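Local coordinates for protein putative O-methyltransferase (Klebsiella pneumoniae subsp. pneumoniae, PDB 3TFW) that probably transfers a methyl group from S-adenosylmethionine to a hydroxyl oxygen of a substrate, at residues H45-N50 with G75-W80; L139-A144 with L165-N170; N148-L153 with V190-E195. One frame throughout, in Å; residues are numbered along the deposited sequence.

In the fold
All three contacts belong to one Rossmann-like methyltransferase domain, with contact 2 at its middle: the parallel strands 139-142 and 165-169 lie in the central sheet. Contact 1, about 13 Å away between centres, lies on the sheet side that carries Phe141 and touches contact 2 where Val47 CG1 comes 3.8 Å from Asp169 OD2. Contact 3 covers the other side, about 11 Å from contact 2 between centres, with Phe193 CE1 4.1 Å from Ile142 CD1. Contacts 1 and 3 do not touch; their nearest atoms are about 13 Å apart. The end of contact 2, with Asp143 and Asp169, and residues 75-80 of contact 1 lie at the C-terminal side of the sheet, where this fold generally binds S-adenosylmethionine.

Contact 1. Residues H45-N50 with G75-W80; sequences HDVAAN and GYSTIW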
loop_
_atom_site.group_PDB
_atom_site.type_symbol
_atom_site.label_atom_id
_atom_site.label_comp_id
_atom_site.label_asym_id
_atom_site.label_seq_id
_atom_site.Cartn_x
_atom_site.Cartn_y
_atom_site.Cartn_z
ATOM N N HIS A 45 -7.691 -1.204 -19.044
ATOM C CA HIS A 45 -6.522 -1.053 -18.183
ATOM C C HIS A 45 -6.896 -0.332 -16.889
ATOM O O HIS A 45 -6.020 0.127 -16.151
ATOM C CB HIS A 45 -5.408 -0.274 -18.899
ATOM C CG HIS A 45 -4.749 -1.023 -20.013
ATOM N ND1 HIS A 45 -4.376 -2.348 -19.908
ATOM C CD2 HIS A 45 -4.350 -0.616 -21.242
ATOM C CE1 HIS A 45 -3.800 -2.730 -21.034
ATOM N NE2 HIS A 45 -3.769 -1.699 -21.859
ATOM N N ASP A 46 -8.195 -0.225 -16.622
ATOM C CA ASP A 46 -8.673 0.415 -15.400
ATOM C C ASP A 46 -8.217 -0.380 -14.174
ATOM O O ASP A 46 -8.154 -1.608 -14.223
ATOM C CB ASP A 46 -10.200 0.508 -15.404
ATOM C CG ASP A 46 -10.744 1.113 -16.683
ATOM O OD1 ASP A 46 -11.040 2.320 -16.679
ATOM O OD2 ASP A 46 -10.845 0.388 -17.697
ATOM N N VAL A 47 -7.902 0.314 -13.085
ATOM C CA VAL A 47 -7.618 -0.372 -11.815
ATOM C C VAL A 47 -8.885 -1.007 -11.235
ATOM O O VAL A 47 -10.002 -0.563 -11.530
ATOM C CB VAL A 47 -6.943 0.553 -10.767
ATOM C CG1 VAL A 47 -5.586 1.043 -11.283
ATOM C CG2 VAL A 47 -7.850 1.718 -10.370
ATOM N N ALA A 48 -8.710 -2.054 -10.427
ATOM C CA ALA A 48 -9.816 -2.651 -9.681
ATOM C C ALA A 48 -10.261 -1.685 -8.581
ATOM O O ALA A 48 -9.485 -0.821 -8.171
ATOM C CB ALA A 48 -9.383 -3.993 -9.090
ATOM N N ALA A 49 -11.496 -1.824 -8.092
ATOM C CA ALA A 49 -12.041 -0.881 -7.109
ATOM C C ALA A 49 -11.203 -0.779 -5.834
ATOM O O ALA A 49 -11.102 0.289 -5.248
ATOM C CB ALA A 49 -13.493 -1.224 -6.762
ATOM N N ASN A 50 -10.615 -1.894 -5.403
ATOM C CA ASN A 50 -9.793 -1.874 -4.186
ATOM C C ASN A 50 -8.487 -1.113 -4.399
ATOM O O ASN A 50 -7.967 -0.491 -3.467
ATOM C CB ASN A 50 -9.547 -3.288 -3.628
ATOM C CG ASN A 50 -8.822 -4.198 -4.610
ATOM O OD1 ASN A 50 -8.972 -4.072 -5.821
ATOM N ND2 ASN A 50 -8.043 -5.138 -4.084
ATOM N N GLY A 75 -9.986 8.096 -17.220
ATOM C CA GLY A 75 -10.113 8.906 -16.020
ATOM C C GLY A 75 -10.657 8.165 -14.807
ATOM O O GLY A 75 -11.058 8.796 -13.850
ATOM N N TYR A 76 -10.643 6.834 -14.819
ATOM C CA TYR A 76 -11.163 6.085 -13.661
ATOM C C TYR A 76 -10.292 6.316 -12.412
ATOM O O TYR A 76 -10.796 6.695 -11.346
ATOM C CB TYR A 76 -11.277 4.602 -13.993
ATOM C CG TYR A 76 -11.860 3.742 -12.884
ATOM C CD1 TYR A 76 -13.226 3.769 -12.585
ATOM C CD2 TYR A 76 -11.035 2.896 -12.136
ATOM C CE1 TYR A 76 -13.754 2.958 -11.561
ATOM C CE2 TYR A 76 -11.551 2.095 -11.126
ATOM C CZ TYR A 76 -12.905 2.121 -10.849
ATOM O OH TYR A 76 -13.392 1.321 -9.839
ATOM N N SER A 77 -8.986 6.121 -12.554
ATOM C CA SER A 77 -8.068 6.373 -11.432
ATOM C C SER A 77 -8.064 7.844 -11.048
ATOM O O SER A 77 -7.939 8.194 -9.864
ATOM C CB SER A 77 -6.657 5.918 -11.777
ATOM O OG SER A 77 -6.606 4.502 -11.794
ATOM N N THR A 78 -8.189 8.694 -12.066
ATOM C CA THR A 78 -8.224 10.140 -11.888
ATOM C C THR A 78 -9.341 10.503 -10.917
ATOM O O THR A 78 -9.143 11.281 -10.007
ATOM C CB THR A 78 -8.468 10.896 -13.211
ATOM O OG1 THR A 78 -7.762 10.251 -14.278
ATOM C CG2 THR A 78 -8.015 12.354 -13.076
ATOM N N ILE A 79 -10.513 9.919 -11.122
ATOM C CA ILE A 79 -11.666 10.239 -10.290
ATOM C C ILE A 79 -11.503 9.777 -8.853
ATOM O O ILE A 79 -11.840 10.524 -7.937
ATOM C CB ILE A 79 -12.973 9.709 -10.896
ATOM C CG1 ILE A 79 -13.299 10.512 -12.162
ATOM C CG2 ILE A 79 -14.122 9.869 -9.901
ATOM C CD1 ILE A 79 -14.196 9.743 -13.147
ATOM N N TRP A 80 -10.962 8.572 -8.658
ATOM C CA TRP A 80 -10.678 8.064 -7.310
ATOM C C TRP A 80 -9.800 9.048 -6.544
ATOM O O TRP A 80 -10.056 9.366 -5.371
ATOM C CB TRP A 80 -9.976 6.711 -7.394
ATOM C CG TRP A 80 -10.888 5.533 -7.408
ATOM C CD1 TRP A 80 -11.148 4.703 -8.459
ATOM C CD2 TRP A 80 -11.637 5.025 -6.299
ATOM N NE1 TRP A 80 -12.026 3.712 -8.077
ATOM C CE2 TRP A 80 -12.340 3.885 -6.757
ATOM C CE3 TRP A 80 -11.787 5.426 -4.967
ATOM C CZ2 TRP A 80 -13.172 3.131 -5.924
ATOM C CZ3 TRP A 80 -12.629 4.674 -4.134
ATOM C CH2 TRP A 80 -13.310 3.547 -4.624
HETATM O O HOH W 1 -9.651 4.760 -16.998
HETATM O O HOH W 2 -7.942 2.945 -13.529
#
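Two helix starts of the Rossmann-like methyltransferase domain meet here: residues 45-50, leading into helix 49-62, lie along the first turn of helix 76-82. Residues 75-80 continue the glycine-rich loop after strand 66-70, which in this family generally belongs to the S-adenosylmethionine site. Tyr76 carries most of the contact. With its CG anti to the backbone N (chi1 -178°), the ring reaches along 47-49, and its CE2 comes 3.1 Å from Val47 O and 3.8 Å from Val47 CG2. Farther out, Tyr76 OH abuts the CA and CB of Ala49. Asp46 crosses the base of the ring at about a right angle, its OD1 3.5 Å from Tyr76 CB. Trp80 lays its CD1 over the rim of one face of the Tyr76 ring, while its CZ2 lies 3.6 Å from Ala49 O. One water donates to Asp46 OD1 and accepts from Tyr76 N; a second accepts from Val47 N at 2.7 Å and bonds Ser77 OG, which also rests against Val47 CG2 at 3.4 Å. Helix 28-39 supports this junction, Asn37 ND2 bonding Asp46 OD1 and Leu34 packing on Asp46 and Tyr76. Leu55 of helix 49-62 lies against Ser77, and Gln53 and Ala56 against Trp80.

Contact 2. Residues L139-A144 with L165-N170; sequences LIFIDA and LIIGDN
Ile167 packs against the Phe141 ring on one face of a parallel strand pair, 139-142 with 165-169, the two strands of a beta-alpha-beta unit in the Rossmann-like domain. Four backbone bonds set the register: Ile140 N to Leu165 O, Ile167 N to Ile140 O, Ile142 N to Ile167 O and Asp169 N to Ile142 O, the last at 3.0 Å. On the face with Leu139 and Phe141, Ile167 is the bump. Its CD1 pushes to 3.4 Å from Leu139 CD1, closer than two methyls normally sit, while its CB and CG2 lie against the Phe141 ring, CB 3.7 Å from Phe141 CD1. Leu139 CD1 settles between Ile167 CD1 and Leu165 CB, 3.8 Å from the latter. A chi1 of -174° swings the Phe141 ring away from its own backbone N, and the ring extends toward Asp169, whose OD2 meets the ring edge 3.8 Å from CZ. On the other face Ile142 and Ile166 run alongside each other, with Ile142 CD1 3.9 Å from Ile166 CG2. Gly168 adds no bump beside Ile142. At the strand ends the carboxylates of Asp143 and Asp169 approach, OD2 to OD2 4.2 Å. Asp143, Asp169 and Asn170 cluster here much as the metal ligands do in catechol O-methyltransferase relatives. Lys146 makes a weak, long ion pair with Asp143 and bonds Asp169 O. Strand 66-70 flanks 139-142, its Leu68 and Ile70 bonding the backbones of Phe141 and Asp143, and Leu221 of strand 217-224 packs on Ile167. Val59, Leu58 and Leu55 of helix 49-62 cover the Phe141 face, while Ala156 and Tyr152 of helix 149-158 cover the face of Ile140 and Ile142.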
loop_
_atom_site.group_PDB
_atom_site.type_symbol
_atom_site.label_atom_id
_atom_site.label_comp_id
_atom_site.label_asym_id
_atom_site.label_seq_id
_atom_site.Cartn_x
_atom_site.Cartn_y
_atom_site.Cartn_z
ATOM N N LEU A 139 1.681 14.093 -4.699
ATOM C CA LEU A 139 1.500 12.708 -5.079
ATOM C C LEU A 139 1.607 12.606 -6.595
ATOM O O LEU A 139 1.020 13.418 -7.338
ATOM C CB LEU A 139 0.132 12.201 -4.590
ATOM C CG LEU A 139 -0.257 10.814 -5.119
ATOM C CD1 LEU A 139 0.603 9.804 -4.416
ATOM C CD2 LEU A 139 -1.719 10.510 -4.895
ATOM N N ILE A 140 2.380 11.626 -7.057
ATOM C CA ILE A 140 2.630 11.463 -8.482
ATOM C C ILE A 140 2.362 10.007 -8.848
ATOM O O ILE A 140 2.942 9.090 -8.251
ATOM C CB ILE A 140 4.063 11.870 -8.886
ATOM C CG1 ILE A 140 4.339 13.341 -8.514
ATOM C CG2 ILE A 140 4.281 11.638 -10.393
ATOM C CD1 ILE A 140 5.806 13.778 -8.674
ATOM N N PHE A 141 1.468 9.807 -9.811
ATOM C CA PHE A 141 1.078 8.468 -10.239
ATOM C C PHE A 141 1.534 8.224 -11.666
ATOM O O PHE A 141 1.152 8.951 -12.586
ATOM C CB PHE A 141 -0.444 8.308 -10.104
ATOM C CG PHE A 141 -0.936 6.929 -10.390
ATOM C CD1 PHE A 141 -0.801 5.921 -9.441
ATOM C CD2 PHE A 141 -1.523 6.624 -11.614
ATOM C CE1 PHE A 141 -1.261 4.631 -9.708
ATOM C CE2 PHE A 141 -1.981 5.328 -11.882
ATOM C CZ PHE A 141 -1.848 4.344 -10.929
ATOM N N ILE A 142 2.363 7.199 -11.854
ATOM C CA ILE A 142 2.921 6.909 -13.164
ATOM C C ILE A 142 2.374 5.598 -13.724
ATOM O O ILE A 142 2.616 4.528 -13.160
ATOM C CB ILE A 142 4.468 6.879 -13.134
ATOM C CG1 ILE A 142 5.016 8.184 -12.528
ATOM C CG2 ILE A 142 5.038 6.647 -14.542
ATOM C CD1 ILE A 142 6.518 8.176 -12.300
ATOM N N ASP A 143 1.624 5.704 -14.821
ATOM C CA ASP A 143 1.106 4.527 -15.528
ATOM C C ASP A 143 0.735 4.834 -16.982
ATOM O O ASP A 143 -0.449 4.803 -17.350
ATOM C CB ASP A 143 -0.108 3.946 -14.809
ATOM C CG ASP A 143 -0.601 2.648 -15.445
ATOM O OD1 ASP A 143 0.179 1.985 -16.185
ATOM O OD2 ASP A 143 -1.774 2.293 -15.202
ATOM N N ALA A 144 1.742 5.132 -17.797
ATOM C CA ALA A 144 1.537 5.357 -19.233
ATOM C C ALA A 144 2.383 4.392 -20.069
ATOM O O ALA A 144 2.418 3.178 -19.798
ATOM C CB ALA A 144 1.840 6.821 -19.606
ATOM N N LEU A 165 4.989 11.439 -2.610
ATOM C CA LEU A 165 4.887 10.019 -2.870
ATOM C C LEU A 165 4.775 9.789 -4.368
ATOM O O LEU A 165 3.918 10.384 -5.034
ATOM C CB LEU A 165 3.672 9.449 -2.136
ATOM C CG LEU A 165 3.574 7.930 -2.017
ATOM C CD1 LEU A 165 4.698 7.373 -1.137
ATOM C CD2 LEU A 165 2.221 7.593 -1.417
ATOM N N ILE A 166 5.641 8.925 -4.893
ATOM C CA ILE A 166 5.620 8.556 -6.294
ATOM C C ILE A 166 5.159 7.097 -6.421
ATOM O O ILE A 166 5.742 6.200 -5.806
ATOM C CB ILE A 166 7.022 8.730 -6.930
ATOM C CG1 ILE A 166 7.522 10.176 -6.740
ATOM C CG2 ILE A 166 7.003 8.335 -8.420
ATOM C CD1 ILE A 166 8.970 10.426 -7.186
ATOM N N ILE A 167 4.113 6.866 -7.208
ATOM C CA ILE A 167 3.604 5.503 -7.425
ATOM C C ILE A 167 3.824 5.104 -8.874
ATOM O O ILE A 167 3.462 5.864 -9.789
ATOM C CB ILE A 167 2.086 5.403 -7.111
ATOM C CG1 ILE A 167 1.783 5.965 -5.726
ATOM C CG2 ILE A 167 1.588 3.958 -7.259
ATOM C CD1 ILE A 167 0.406 6.600 -5.630
ATOM N N GLY A 168 4.418 3.924 -9.089
ATOM C CA GLY A 168 4.585 3.380 -10.436
ATOM C C GLY A 168 3.787 2.098 -10.604
ATOM O O GLY A 168 4.117 1.084 -9.983
ATOM N N ASP A 169 2.744 2.128 -11.434
ATOM C CA ASP A 169 1.851 0.952 -11.568
ATOM C C ASP A 169 2.300 0.036 -12.702
ATOM O O ASP A 169 3.006 0.462 -13.633
ATOM C CB ASP A 169 0.381 1.372 -11.772
ATOM C CG ASP A 169 -0.634 0.383 -11.149
ATOM O OD1 ASP A 169 -0.252 -0.614 -10.490
ATOM O OD2 ASP A 169 -1.855 0.611 -11.323
ATOM N N ASN A 170 1.907 -1.238 -12.602
ATOM C CA ASN A 170 2.089 -2.206 -13.683
ATOM C C ASN A 170 3.548 -2.499 -14.022
ATOM O O ASN A 170 3.955 -2.431 -15.188
ATOM C CB ASN A 170 1.292 -1.761 -14.924
ATOM C CG ASN A 170 -0.165 -1.481 -14.602
ATOM O OD1 ASN A 170 -0.631 -0.348 -14.716
ATOM N ND2 ASN A 170 -0.886 -2.510 -14.162
#

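Contact 3. Residues N148-L153 with V190-E195; sequences NNPHYL and VRQFIE
Helices 149-153 and 190-195 run roughly in the same direction, their axes 8.3 Å apart and inclined by 32°, as a packed pair on one side of the Rossmann-like sheet. The backbones come nearest at Pro150 and Phe193, whose CA atoms are 4.5 Å apart. Helix 149-158 is the crossover helix between strands 139-142 and 165-169, and helix 185-199 lies beside it. Phe193 projects from helix 185-199 against helix 149-158. Its first torsion, near 180° (chi1 177°), carries the ring across to Asn149 and Leu153. Asn149 points ND2 at one ring face, 3.6 Å above the centre of the Phe193 ring, its amide plane tilted 66° from the ring instead of stacking flat. Along the CD1-CE1 side Leu153 crosses at about a right angle, with CB 3.8 Å from Phe193 CE1; its CD2 also reaches the backbone, 3.7 Å from Phe193 O. The outer margin is made by Pro150 and the exposed Gln192, whose extended chain brings OE1 3.8 Å from Pro150 CG. Met196 of helix 185-199 extends the packing against Pro150 and Leu153, and Ile142 of strand 139-142 meets both Asn149 and Phe193. Asn149 O lies 3.5 Å from Phe193 CD1 while also accepting the helical bond from Leu153 N.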
loop_
_atom_site.group_PDB
_atom_site.type_symbol
_atom_site.label_atom_id
_atom_site.label_comp_id
_atom_site.label_asym_id
_atom_site.label_seq_id
_atom_site.Cartn_x
_atom_site.Cartn_y
_atom_site.Cartn_z
ATOM N N ASN A 148 9.169 4.720 -21.704
ATOM C CA ASN A 148 9.630 6.026 -21.203
ATOM C C ASN A 148 9.496 6.247 -19.698
ATOM O O ASN A 148 9.695 7.354 -19.207
ATOM C CB ASN A 148 8.959 7.172 -21.959
ATOM C CG ASN A 148 9.582 7.405 -23.314
ATOM O OD1 ASN A 148 10.753 7.094 -23.531
ATOM N ND2 ASN A 148 8.802 7.941 -24.237
ATOM N N ASN A 149 9.171 5.182 -18.972
ATOM C CA ASN A 149 9.178 5.231 -17.508
ATOM C C ASN A 149 10.363 5.948 -16.854
ATOM O O ASN A 149 10.145 6.784 -15.977
ATOM C CB ASN A 149 8.974 3.835 -16.897
ATOM C CG ASN A 149 7.528 3.606 -16.488
ATOM O OD1 ASN A 149 6.596 3.994 -17.209
ATOM N ND2 ASN A 149 7.329 3.010 -15.310
ATOM N N PRO A 150 11.613 5.660 -17.289
ATOM C CA PRO A 150 12.703 6.346 -16.594
ATOM C C PRO A 150 12.663 7.862 -16.800
ATOM O O PRO A 150 13.029 8.607 -15.892
ATOM C CB PRO A 150 13.972 5.726 -17.193
ATOM C CG PRO A 150 13.531 5.047 -18.442
ATOM C CD PRO A 150 12.109 4.681 -18.277
ATOM N N HIS A 151 12.194 8.309 -17.966
ATOM C CA HIS A 151 12.022 9.744 -18.229
ATOM C C HIS A 151 10.955 10.363 -17.332
ATOM O O HIS A 151 11.113 11.483 -16.834
ATOM C CB HIS A 151 11.667 9.987 -19.706
ATOM C CG HIS A 151 12.724 9.529 -20.663
ATOM N ND1 HIS A 151 13.948 10.148 -20.771
ATOM C CD2 HIS A 151 12.730 8.521 -21.568
ATOM C CE1 HIS A 151 14.669 9.536 -21.694
ATOM N NE2 HIS A 151 13.954 8.543 -22.192
ATOM N N TYR A 152 9.860 9.629 -17.143
ATOM C CA TYR A 152 8.801 10.066 -16.246
ATOM C C TYR A 152 9.307 10.204 -14.812
ATOM O O TYR A 152 8.968 11.167 -14.126
ATOM C CB TYR A 152 7.596 9.125 -16.327
ATOM C CG TYR A 152 6.972 9.103 -17.702
ATOM C CD1 TYR A 152 6.853 10.275 -18.448
ATOM C CD2 TYR A 152 6.538 7.906 -18.276
ATOM C CE1 TYR A 152 6.311 10.270 -19.724
ATOM C CE2 TYR A 152 5.973 7.892 -19.561
ATOM C CZ TYR A 152 5.871 9.081 -20.267
ATOM O OH TYR A 152 5.317 9.094 -21.520
ATOM N N LEU A 153 10.154 9.271 -14.378
ATOM C CA LEU A 153 10.738 9.348 -13.035
ATOM C C LEU A 153 11.618 10.591 -12.851
ATOM O O LEU A 153 11.586 11.239 -11.799
ATOM C CB LEU A 153 11.528 8.072 -12.695
ATOM C CG LEU A 153 12.033 7.914 -11.243
ATOM C CD1 LEU A 153 10.942 8.175 -10.180
ATOM C CD2 LEU A 153 12.625 6.524 -11.041
ATOM N N VAL A 190 10.700 -0.462 -17.743
ATOM C CA VAL A 190 10.377 -0.777 -16.348
ATOM C C VAL A 190 11.636 -1.146 -15.543
ATOM O O VAL A 190 11.789 -0.727 -14.377
ATOM C CB VAL A 190 9.278 -1.872 -16.253
ATOM C CG1 VAL A 190 9.160 -2.421 -14.841
ATOM C CG2 VAL A 190 7.918 -1.306 -16.678
ATOM N N ARG A 191 12.544 -1.910 -16.154
ATOM C CA ARG A 191 13.791 -2.305 -15.472
ATOM C C ARG A 191 14.707 -1.116 -15.232
ATOM O O ARG A 191 15.273 -0.980 -14.142
ATOM C CB ARG A 191 14.529 -3.420 -16.237
ATOM C CG ARG A 191 13.787 -4.739 -16.253
ATOM C CD ARG A 191 14.537 -5.810 -17.075
ATOM N NE ARG A 191 15.936 -5.928 -16.670
ATOM C CZ ARG A 191 16.383 -6.705 -15.685
ATOM N NH1 ARG A 191 15.553 -7.460 -14.979
ATOM N NH2 ARG A 191 17.676 -6.717 -15.403
ATOM N N GLN A 192 14.814 -0.241 -16.233
ATOM C CA GLN A 192 15.560 1.013 -16.116
ATOM C C GLN A 192 14.988 1.885 -14.991
ATOM O O GLN A 192 15.737 2.464 -14.209
ATOM C CB GLN A 192 15.463 1.816 -17.409
ATOM C CG GLN A 192 16.525 1.587 -18.458
ATOM C CD GLN A 192 16.454 2.671 -19.509
ATOM O OE1 GLN A 192 15.612 2.624 -20.409
ATOM N NE2 GLN A 192 17.301 3.685 -19.370
ATOM N N PHE A 193 13.661 1.994 -14.970
ATOM C CA PHE A 193 12.874 2.710 -13.950
ATOM C C PHE A 193 13.151 2.213 -12.523
ATOM O O PHE A 193 13.493 3.002 -11.634
ATOM C CB PHE A 193 11.397 2.535 -14.319
ATOM C CG PHE A 193 10.421 3.138 -13.353
ATOM C CD1 PHE A 193 10.183 4.509 -13.341
ATOM C CD2 PHE A 193 9.679 2.320 -12.506
ATOM C CE1 PHE A 193 9.241 5.066 -12.463
ATOM C CE2 PHE A 193 8.729 2.864 -11.633
ATOM C CZ PHE A 193 8.515 4.247 -11.617
ATOM N N ILE A 194 13.001 0.907 -12.311
ATOM C CA ILE A 194 13.260 0.293 -11.007
ATOM C C ILE A 194 14.721 0.487 -10.570
ATOM O O ILE A 194 14.993 0.886 -9.434
ATOM C CB ILE A 194 12.839 -1.204 -10.993
ATOM C CG1 ILE A 194 11.312 -1.310 -10.983
ATOM C CG2 ILE A 194 13.426 -1.931 -9.777
ATOM C CD1 ILE A 194 10.767 -2.630 -11.517
ATOM N N GLU A 195 15.652 0.249 -11.487
ATOM C CA GLU A 195 17.074 0.408 -11.189
ATOM C C GLU A 195 17.467 1.860 -10.883
ATOM O O GLU A 195 18.233 2.108 -9.956
ATOM C CB GLU A 195 17.923 -0.195 -12.309
ATOM C CG GLU A 195 17.950 -1.731 -12.214
ATOM C CD GLU A 195 18.359 -2.425 -13.501
ATOM O OE1 GLU A 195 18.823 -1.744 -14.448
ATOM O OE2 GLU A 195 18.202 -3.666 -13.560
#